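Peptidoglycan N-acetylglucosamine deacetylase (Agathobacter rectalis, PDB 5JMU) probably removes acetyl groups from N-acetylglucosamine of peptidoglycan, using a zinc ion held in its catalytic polysaccharide deacetylase (NodB homology) domain. Local coordinates at residues F50-T55 and S101-Q106; N61-E66 and H71-H76; H76-K81 and L96-S101. All coordinates share one frame; numbering follows the deposited sequence. Where two conformers were deposited one is given.

All three contacts lie on one side of the NodB-type barrel, and each uses one of the neighbouring parallel strands, 49-53 in contact 1 and 72-77 in contacts 2 and 3. Contact 2 is a buried packing of helix 61-68 on its strand within a beta-alpha-beta unit, and it alone has a hydrogen bond between its segments. Contacts 1 and 3 share helix 89-107: in contact 1 it covers the strand with isoleucines, buried at one end and partly exposed at the other, whereas in contact 3 it lies behind the loop leaving strand 72-77. Ile63 of contact 2 meets Met99 of contact 3, joining the apolar layers. Chemistry turns from aliphatic packing to zinc coordination at His76.

Contact 1: residues F50-T55 and S101-Q106; sequences FFVTNT and SIIKAQ
Val52 and Ile103 meet where helix 89-107 packs on the outside of parallel strand 49-53, part of the beta/alpha barrel of the NodB homology domain. The aliphatic contact comes first: CG2 of Val52 lies 3.8 Å from CD1 of Ile103, the two side chains crossing obliquely. In Ile103 the CG1 branch stands anti to the carbonyl carbon (chi1 -68°), and the nearly straight continuation to CD1 carries the methyl to the strand. A beta-branched valine suits the extended backbone, and the longer isoleucine bridges from helix to sheet; its other neighbours, Val73 and Ile75 of strand 72-77, continue the apolar layer.

The second meeting is of a polar group with a methyl. Asn54 lies toward the C-terminal end of its segment, where the contact becomes partly exposed, and no hydrogen bond joins the two segments. The amide has its polar partner in Gln60, whose NE2 is hydrogen-bonded to OD1 of Asn54, a bond that would be expected to limit the amide's rotation. Ile102 reaches across at about a right angle, and its CD1 methyl stands over one flat face of the amide, 3.7 Å from both CG and ND2 of Asn54.

Contact 2: residues N61-E66 and H71-H76; sequences NMIAEE and HTVAIH. With ZN (zinc ion), chain C.
Ile63 and Glu66, one turn apart on helix 61-68, pack against Val73 of strand 72-77 in a right-handed beta-alpha-beta unit, the repeating element of the deacetylase barrel: strand 49-53 leads into the helix, and the chain returns as a parallel neighbour, which ends at the zinc ligand His76.

The apolar packing centres on Val73, whose two methyls each take one helix residue. CG1, anti to the backbone N (chi1 172°), lies 3.8 Å from CG2 of Ile63, while CG2 of Val73 rests 3.8 Å from CB of Glu66. Both helix side chains cross the valine at about a right angle. A valine suits this place because its branches serve two neighbours at once. Ile63 answers with its CG2 branch and also reaches Met99 of helix 89-107. Glu66 touches the valine through CB, and its extended chain then runs on beside Phe50 and Val52. OE1 of Glu66 is buried with no hydrogen-bonding partner in the model, a setting that would be expected to favour the protonated acid.

The polar part of the contact is made by the backbone. His71 N donates to Glu66 O at 3.0 Å, with an N-H...O angle of 145°, and the donor is tilted 23° from the carbonyl plane. This bond joins the last turn of the helix to the residue just before the strand. ND1 of the His71 ring accepts a hydrogen bond from the backbone N of Ala48, and the ring meets Phe50 edge-to-face. The His71 side chain also lies against the bonded carbonyl, CB 3.3 Å from Glu66 O, and the same oxygen approaches the ring obliquely, 3.4 Å from CD2 of His71.

Contact 3: residues H76-K81 and L96-S101; sequences HSASHK and LEQMNS. With ZN (zinc ion), chain C.
The zinc site of the deacetylase takes two ligands from the H-(S/T)-x-x-H motif of the NodB (CE4) family, here His76 to His80 at the end of strand 72-77, with Asp28 as the third protein ligand. Ala78 in the middle of the motif packs against Gln98 and Met99 of helix 89-107. The methyl of Ala78 points at the helix, its CB 4.0 Å from CB of Gln98. Selenomethionine 99, the labelled form of the residue, bends so that its SE passes 3.8 Å from CA of Ala78 and 3.9 Å from Ser77 O. Alanine suits this place because its small side chain lets the helix come close to the loop, while the flexible Met99 chain curls along it and continues to Ile75 and Val52.

On the other side of the loop, His76 NE2 is 2.1 Å and His80 NE2 2.2 Å from the zinc ion, with CD2 of His76 at the edge of the His80 ring and in its plane. Ser77 OG accepts from His80 N at 2.8 Å in an ST motif, and Asp95 receives Ser77 OG, Ala78 N and Ser79 N, so that Ser77 and Asp95 together hold the loop.

Two imidazole NE2 atoms, Asp28 OD1 and three waters give the zinc ion six ligands; the water positions are those that a substrate or the attacking water could probably use.

Contact 1: residues F50-T55 and S101-Q106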
loop_
_atom_site.group_PDB
_atom_site.type_symbol
_atom_site.label_atom_id
_atom_site.label_comp_id
_atom_site.label_asym_id
_atom_site.label_seq_id
_atom_site.Cartn_x
_atom_site.Cartn_y
_atom_site.Cartn_z
ATOM N N PHE A 50 4.330 1.899 2.856
ATOM C CA PHE A 50 3.963 0.636 3.510
ATOM C C PHE A 50 2.552 0.697 4.023
ATOM O O PHE A 50 2.228 1.574 4.836
ATOM C CB PHE A 50 4.938 0.346 4.657
ATOM C CG PHE A 50 6.314 0.037 4.151
ATOM C CD1 PHE A 50 6.690 -1.265 3.818
ATOM C CD2 PHE A 50 7.219 1.082 3.930
ATOM C CE1 PHE A 50 7.999 -1.540 3.331
ATOM C CE2 PHE A 50 8.505 0.820 3.415
ATOM C CZ PHE A 50 8.887 -0.510 3.109
ATOM N N PHE A 51 1.722 -0.230 3.552
ATOM C CA PHE A 51 0.339 -0.342 4.042
ATOM C C PHE A 51 0.332 -1.483 5.049
ATOM O O PHE A 51 0.349 -2.660 4.663
ATOM C CB PHE A 51 -0.623 -0.573 2.867
ATOM C CG PHE A 51 -0.746 0.629 1.976
ATOM C CD1 PHE A 51 -1.615 1.651 2.323
ATOM C CD2 PHE A 51 0.002 0.737 0.825
ATOM C CE1 PHE A 51 -1.778 2.772 1.499
ATOM C CE2 PHE A 51 -0.133 1.863 -0.011
ATOM C CZ PHE A 51 -1.043 2.885 0.322
ATOM N N VAL A 52 0.323 -1.127 6.342
ATOM C CA VAL A 52 0.710 -2.088 7.382
ATOM C C VAL A 52 -0.451 -2.772 8.120
ATOM O O VAL A 52 -1.618 -2.324 8.074
ATOM C CB VAL A 52 1.662 -1.399 8.416
ATOM C CG1 VAL A 52 2.953 -0.929 7.694
ATOM C CG2 VAL A 52 0.989 -0.227 9.102
ATOM N N THR A 53 -0.109 -3.892 8.778
ATOM C CA THR A 53 -1.054 -4.685 9.525
ATOM C C THR A 53 -0.416 -5.006 10.857
ATOM O O THR A 53 0.786 -4.750 11.038
ATOM C CB THR A 53 -1.367 -6.053 8.864
ATOM O OG1 THR A 53 -0.211 -6.901 8.970
ATOM C CG2 THR A 53 -1.807 -5.905 7.427
ATOM N N ASN A 54 -1.184 -5.633 11.738
ATOM C CA ASN A 54 -0.606 -6.178 12.948
ATOM C C ASN A 54 -0.634 -7.708 12.942
ATOM O O ASN A 54 -0.764 -8.358 13.993
ATOM C CB ASN A 54 -1.330 -5.626 14.166
ATOM C CG ASN A 54 -0.486 -5.740 15.415
ATOM O OD1 ASN A 54 0.737 -5.536 15.374
ATOM N ND2 ASN A 54 -1.115 -6.069 16.499
ATOM N N THR A 55 -0.502 -8.276 11.735
ATOM C CA THR A 55 -0.537 -9.736 11.598
ATOM C C THR A 55 0.678 -10.425 12.236
ATOM O O THR A 55 0.602 -11.571 12.700
ATOM C CB THR A 55 -0.613 -10.109 10.109
ATOM O OG1 THR A 55 -1.872 -9.660 9.598
ATOM C CG2 THR A 55 -0.554 -11.624 9.932
ATOM N N SER A 101 -3.696 3.518 15.831
ATOM C CA SER A 101 -3.143 3.695 17.173
ATOM C C SER A 101 -1.748 3.081 17.270
ATOM O O SER A 101 -0.852 3.676 17.901
ATOM C CB SER A 101 -4.060 3.098 18.211
ATOM O OG SER A 101 -5.111 4.032 18.367
ATOM N N ILE A 102 -1.562 1.914 16.656
ATOM C CA ILE A 102 -0.222 1.313 16.671
ATOM C C ILE A 102 0.750 2.191 15.885
ATOM O O ILE A 102 1.919 2.380 16.305
ATOM C CB ILE A 102 -0.249 -0.135 16.123
ATOM C CG1 ILE A 102 -0.915 -1.040 17.168
ATOM C CG2 ILE A 102 1.156 -0.607 15.825
ATOM C CD1 ILE A 102 -1.420 -2.378 16.532
ATOM N N ILE A 103 0.282 2.727 14.759
ATOM C CA ILE A 103 1.162 3.604 13.978
ATOM C C ILE A 103 1.530 4.855 14.784
ATOM O O ILE A 103 2.684 5.273 14.806
ATOM C CB ILE A 103 0.494 3.996 12.653
ATOM C CG1 ILE A 103 0.391 2.755 11.789
ATOM C CG2 ILE A 103 1.244 5.102 11.924
ATOM C CD1 ILE A 103 -0.598 2.931 10.558
ATOM N N LYS A 104 0.588 5.411 15.518
ATOM C CA LYS A 104 0.869 6.566 16.366
ATOM C C LYS A 104 1.877 6.234 17.461
ATOM O O LYS A 104 2.829 6.999 17.720
ATOM C CB LYS A 104 -0.442 7.068 16.988
ATOM C CG LYS A 104 -0.236 8.081 18.075
ATOM C CD LYS A 104 0.233 9.398 17.498
ATOM C CE LYS A 104 0.086 10.483 18.594
ATOM N NZ LYS A 104 0.805 11.760 18.326
ATOM N N ALA A 105 1.649 5.091 18.138
ATOM C CA ALA A 105 2.565 4.588 19.189
ATOM C C ALA A 105 3.991 4.478 18.647
ATOM O O ALA A 105 4.970 4.916 19.268
ATOM C CB ALA A 105 2.077 3.213 19.689
ATOM N N GLN A 106 4.098 3.900 17.455
ATOM C CA GLN A 106 5.411 3.589 16.884
ATOM C C GLN A 106 6.119 4.802 16.264
ATOM O O GLN A 106 7.325 4.934 16.396
ATOM C CB GLN A 106 5.249 2.504 15.797
ATOM C CG GLN A 106 4.974 1.080 16.353
ATOM C CD GLN A 106 6.184 0.447 17.043
ATOM O OE1 GLN A 106 7.333 0.854 16.836
ATOM N NE2 GLN A 106 5.930 -0.556 17.909
#

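Contact 2: residues N61-E66 and H71-H76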
loop_
_atom_site.group_PDB
_atom_site.type_symbol
_atom_site.label_atom_id
_atom_site.label_comp_id
_atom_site.label_asym_id
_atom_site.label_seq_id
_atom_site.Cartn_x
_atom_site.Cartn_y
_atom_site.Cartn_z
ATOM N N ASN A 61 7.981 -3.152 15.637
ATOM C CA ASN A 61 8.926 -2.039 15.662
ATOM C C ASN A 61 9.438 -1.647 14.286
ATOM O O ASN A 61 9.991 -0.551 14.129
ATOM C CB ASN A 61 10.105 -2.382 16.553
ATOM C CG ASN A 61 10.862 -3.593 16.037
ATOM O OD1 ASN A 61 10.247 -4.621 15.715
ATOM N ND2 ASN A 61 12.208 -3.484 15.930
HETATM N N MSE A 62 9.229 -2.504 13.270
HETATM C CA MSE A 62 9.594 -2.085 11.905
HETATM C C MSE A 62 8.758 -0.940 11.396
HETATM O O MSE A 62 9.185 -0.231 10.478
HETATM C CB MSE A 62 9.499 -3.236 10.918
HETATM C CG MSE A 62 10.555 -4.304 11.084
HETATM SE SE MSE A 62 12.391 -3.632 10.874
HETATM C CE MSE A 62 12.779 -3.196 12.662
ATOM N N ILE A 63 7.582 -0.729 11.988
ATOM C CA ILE A 63 6.764 0.421 11.594
ATOM C C ILE A 63 7.504 1.715 11.991
ATOM O O ILE A 63 7.560 2.679 11.214
ATOM C CB ILE A 63 5.396 0.360 12.245
ATOM C CG1 ILE A 63 4.642 -0.832 11.678
ATOM C CG2 ILE A 63 4.612 1.701 12.083
ATOM C CD1 ILE A 63 3.316 -1.141 12.448
ATOM N N ALA A 64 8.067 1.732 13.198
ATOM C CA ALA A 64 8.892 2.863 13.612
ATOM C C ALA A 64 10.065 3.050 12.660
ATOM O O ALA A 64 10.389 4.158 12.299
ATOM C CB ALA A 64 9.405 2.680 15.069
ATOM N N GLU A 65 10.719 1.956 12.277
ATOM C CA GLU A 65 11.874 2.056 11.369
ATOM C C GLU A 65 11.476 2.563 9.973
ATOM O O GLU A 65 12.236 3.323 9.340
ATOM C CB GLU A 65 12.574 0.688 11.260
ATOM C CG GLU A 65 13.980 0.776 10.667
ATOM C CD GLU A 65 14.984 1.603 11.497
ATOM O OE1 GLU A 65 14.809 1.775 12.725
ATOM O OE2 GLU A 65 15.981 2.079 10.907
ATOM N N GLU A 66 10.322 2.122 9.475
ATOM C CA GLU A 66 9.864 2.593 8.168
ATOM C C GLU A 66 9.728 4.118 8.167
ATOM O O GLU A 66 10.187 4.815 7.251
ATOM C CB GLU A 66 8.526 1.937 7.793
ATOM C CG GLU A 66 8.705 0.457 7.426
ATOM C CD GLU A 66 7.400 -0.331 7.397
ATOM O OE1 GLU A 66 6.305 0.222 7.659
ATOM O OE2 GLU A 66 7.481 -1.579 7.182
ATOM N N HIS A 71 10.054 6.603 4.835
ATOM C CA HIS A 71 8.950 6.003 4.056
ATOM C C HIS A 71 7.602 6.462 4.566
ATOM O O HIS A 71 7.495 6.959 5.680
ATOM C CB HIS A 71 9.024 4.480 4.128
ATOM C CG HIS A 71 10.348 3.977 3.697
ATOM N ND1 HIS A 71 10.776 4.097 2.391
ATOM C CD2 HIS A 71 11.381 3.449 4.395
ATOM C CE1 HIS A 71 12.020 3.668 2.301
ATOM N NE2 HIS A 71 12.404 3.247 3.501
ATOM N N THR A 72 6.579 6.336 3.717
ATOM C CA THR A 72 5.220 6.608 4.153
ATOM C C THR A 72 4.646 5.378 4.843
ATOM O O THR A 72 4.705 4.275 4.307
ATOM C CB THR A 72 4.350 6.998 2.952
ATOM O OG1 THR A 72 4.861 8.265 2.453
ATOM C CG2 THR A 72 2.859 7.093 3.370
ATOM N N VAL A 73 4.112 5.583 6.041
ATOM C CA VAL A 73 3.445 4.519 6.765
ATOM C C VAL A 73 1.948 4.772 6.709
ATOM O O VAL A 73 1.464 5.860 7.117
ATOM C CB VAL A 73 3.950 4.473 8.231
ATOM C CG1 VAL A 73 3.085 3.464 9.054
ATOM C CG2 VAL A 73 5.394 4.058 8.227
ATOM N N ALA A 74 1.233 3.814 6.123
ATOM C CA ALA A 74 -0.200 3.946 5.870
ATOM C C ALA A 74 -0.940 2.718 6.453
ATOM O O ALA A 74 -0.333 1.710 6.796
ATOM C CB ALA A 74 -0.450 4.075 4.373
ATOM N N ILE A 75 -2.263 2.807 6.562
ATOM C CA ILE A 75 -3.034 1.714 7.150
ATOM C C ILE A 75 -3.491 0.696 6.139
ATOM O O ILE A 75 -3.968 1.100 5.099
ATOM C CB ILE A 75 -4.278 2.290 7.846
ATOM C CG1 ILE A 75 -3.838 3.161 9.019
ATOM C CG2 ILE A 75 -5.181 1.128 8.369
ATOM C CD1 ILE A 75 -4.989 3.968 9.712
ATOM N N HIS A 76 -3.336 -0.609 6.439
ATOM C CA HIS A 76 -4.003 -1.664 5.653
ATOM C C HIS A 76 -5.127 -2.230 6.531
ATOM O O HIS A 76 -6.317 -2.019 6.264
ATOM C CB HIS A 76 -2.984 -2.717 5.212
ATOM C CG HIS A 76 -3.450 -3.667 4.137
ATOM N ND1 HIS A 76 -4.301 -3.299 3.108
ATOM C CD2 HIS A 76 -3.126 -4.965 3.930
ATOM C CE1 HIS A 76 -4.495 -4.364 2.325
ATOM N NE2 HIS A 76 -3.808 -5.388 2.808
HETATM ZN ZN ZN C . -3.596 -7.381 2.180
HETATM O O HOH W 1 -2.790 -6.798 0.378
HETATM O O HOH W 2 -3.343 -9.330 1.407
HETATM O O HOH W 3 -5.520 -7.373 1.173
#

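Contact 3: residues H76-K81 and L96-S101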
loop_
_atom_site.group_PDB
_atom_site.type_symbol
_atom_site.label_atom_id
_atom_site.label_comp_id
_atom_site.label_asym_id
_atom_site.label_seq_id
_atom_site.Cartn_x
_atom_site.Cartn_y
_atom_site.Cartn_z
ATOM N N HIS A 76 -3.336 -0.609 6.439
ATOM C CA HIS A 76 -4.003 -1.664 5.653
ATOM C C HIS A 76 -5.127 -2.230 6.531
ATOM O O HIS A 76 -6.317 -2.019 6.264
ATOM C CB HIS A 76 -2.984 -2.717 5.212
ATOM C CG HIS A 76 -3.450 -3.667 4.137
ATOM N ND1 HIS A 76 -4.301 -3.299 3.108
ATOM C CD2 HIS A 76 -3.126 -4.965 3.930
ATOM C CE1 HIS A 76 -4.495 -4.364 2.325
ATOM N NE2 HIS A 76 -3.808 -5.388 2.808
ATOM N N SER A 77 -4.743 -2.852 7.632
ATOM C CA SER A 77 -5.732 -3.383 8.580
ATOM C C SER A 77 -5.023 -3.975 9.788
ATOM O O SER A 77 -3.976 -4.575 9.638
ATOM C CB SER A 77 -6.589 -4.473 7.896
ATOM O OG SER A 77 -7.341 -5.176 8.880
ATOM N N ALA A 78 -5.564 -3.795 10.984
ATOM C CA ALA A 78 -4.895 -4.413 12.124
ATOM C C ALA A 78 -4.974 -5.926 12.031
ATOM O O ALA A 78 -3.955 -6.615 12.160
ATOM C CB ALA A 78 -5.505 -3.900 13.482
ATOM N N SER A 79 -6.187 -6.463 11.860
ATOM C CA SER A 79 -6.366 -7.900 11.839
ATOM C C SER A 79 -6.189 -8.559 10.480
ATOM O O SER A 79 -5.871 -9.757 10.432
ATOM C CB SER A 79 -7.761 -8.285 12.352
ATOM O OG SER A 79 -8.742 -7.855 11.411
ATOM N N HIS A 80 -6.449 -7.786 9.428
ATOM C CA HIS A 80 -6.486 -8.284 8.060
ATOM C C HIS A 80 -7.389 -9.512 7.965
ATOM O O HIS A 80 -7.099 -10.460 7.225
ATOM C CB HIS A 80 -5.067 -8.618 7.568
ATOM C CG HIS A 80 -4.925 -8.625 6.076
ATOM N ND1 HIS A 80 -5.135 -9.758 5.310
ATOM C CD2 HIS A 80 -4.546 -7.654 5.211
ATOM C CE1 HIS A 80 -4.914 -9.477 4.034
ATOM N NE2 HIS A 80 -4.551 -8.208 3.946
ATOM N N LYS A 81 -8.490 -9.507 8.713
ATOM C CA LYS A 81 -9.461 -10.579 8.619
ATOM C C LYS A 81 -10.709 -10.047 7.932
ATOM O O LYS A 81 -11.463 -9.237 8.515
ATOM C CB LYS A 81 -9.804 -11.145 9.998
ATOM C CG LYS A 81 -8.677 -11.944 10.641
ATOM C CD LYS A 81 -9.089 -12.377 12.037
ATOM C CE LYS A 81 -7.897 -12.865 12.851
ATOM N NZ LYS A 81 -8.180 -12.767 14.317
ATOM N N LEU A 96 -9.600 -0.209 11.787
ATOM C CA LEU A 96 -8.752 0.826 11.193
ATOM C C LEU A 96 -8.126 1.663 12.317
ATOM O O LEU A 96 -6.911 1.954 12.296
ATOM C CB LEU A 96 -9.591 1.700 10.232
ATOM C CG LEU A 96 -8.862 2.876 9.583
ATOM C CD1 LEU A 96 -9.555 3.174 8.261
ATOM C CD2 LEU A 96 -8.935 4.153 10.424
ATOM N N GLU A 97 -8.951 2.007 13.306
ATOM C CA GLU A 97 -8.456 2.809 14.436
ATOM C C GLU A 97 -7.431 2.079 15.279
ATOM O O GLU A 97 -6.477 2.697 15.786
ATOM C CB GLU A 97 -9.638 3.269 15.304
ATOM C CG GLU A 97 -10.495 4.305 14.586
ATOM C CD GLU A 97 -11.731 4.667 15.415
ATOM O OE1 GLU A 97 -11.828 4.197 16.591
ATOM O OE2 GLU A 97 -12.606 5.398 14.881
ATOM N N GLN A 98 -7.612 0.773 15.463
ATOM C CA GLN A 98 -6.582 -0.001 16.182
ATOM C C GLN A 98 -5.240 0.091 15.441
ATOM O O GLN A 98 -4.158 0.265 16.061
ATOM C CB GLN A 98 -7.031 -1.453 16.308
ATOM C CG GLN A 98 -8.085 -1.590 17.419
ATOM C CD GLN A 98 -8.862 -2.886 17.312
ATOM O OE1 GLN A 98 -10.070 -2.931 17.586
ATOM N NE2 GLN A 98 -8.177 -3.948 16.898
HETATM N N MSE A 99 -5.277 -0.015 14.119
HETATM C CA MSE A 99 -4.046 0.038 13.361
HETATM C C MSE A 99 -3.431 1.450 13.425
HETATM O O MSE A 99 -2.216 1.626 13.576
HETATM C CB MSE A 99 -4.282 -0.371 11.899
HETATM C CG MSE A 99 -2.945 -0.576 11.140
HETATM SE SE MSE A 99 -1.926 -2.115 11.862
HETATM C CE MSE A 99 -0.358 -1.206 12.671
ATOM N N ASN A 100 -4.281 2.478 13.322
ATOM C CA ASN A 100 -3.783 3.831 13.429
ATOM C C ASN A 100 -3.116 4.069 14.776
ATOM O O ASN A 100 -2.111 4.762 14.851
ATOM C CB ASN A 100 -4.917 4.849 13.255
ATOM C CG ASN A 100 -4.392 6.227 13.241
ATOM O OD1 ASN A 100 -3.786 6.631 12.262
ATOM N ND2 ASN A 100 -4.596 6.969 14.341
ATOM N N SER A 101 -3.696 3.518 15.831
ATOM C CA SER A 101 -3.143 3.695 17.173
ATOM C C SER A 101 -1.748 3.081 17.270
ATOM O O SER A 101 -0.852 3.676 17.901
ATOM C CB SER A 101 -4.060 3.098 18.211
ATOM O OG SER A 101 -5.111 4.032 18.367
HETATM ZN ZN ZN C . -3.596 -7.381 2.180
HETATM O O HOH W 1 -2.790 -6.798 0.378
HETATM O O HOH W 2 -3.343 -9.330 1.407
HETATM O O HOH W 3 -5.520 -7.373 1.173
#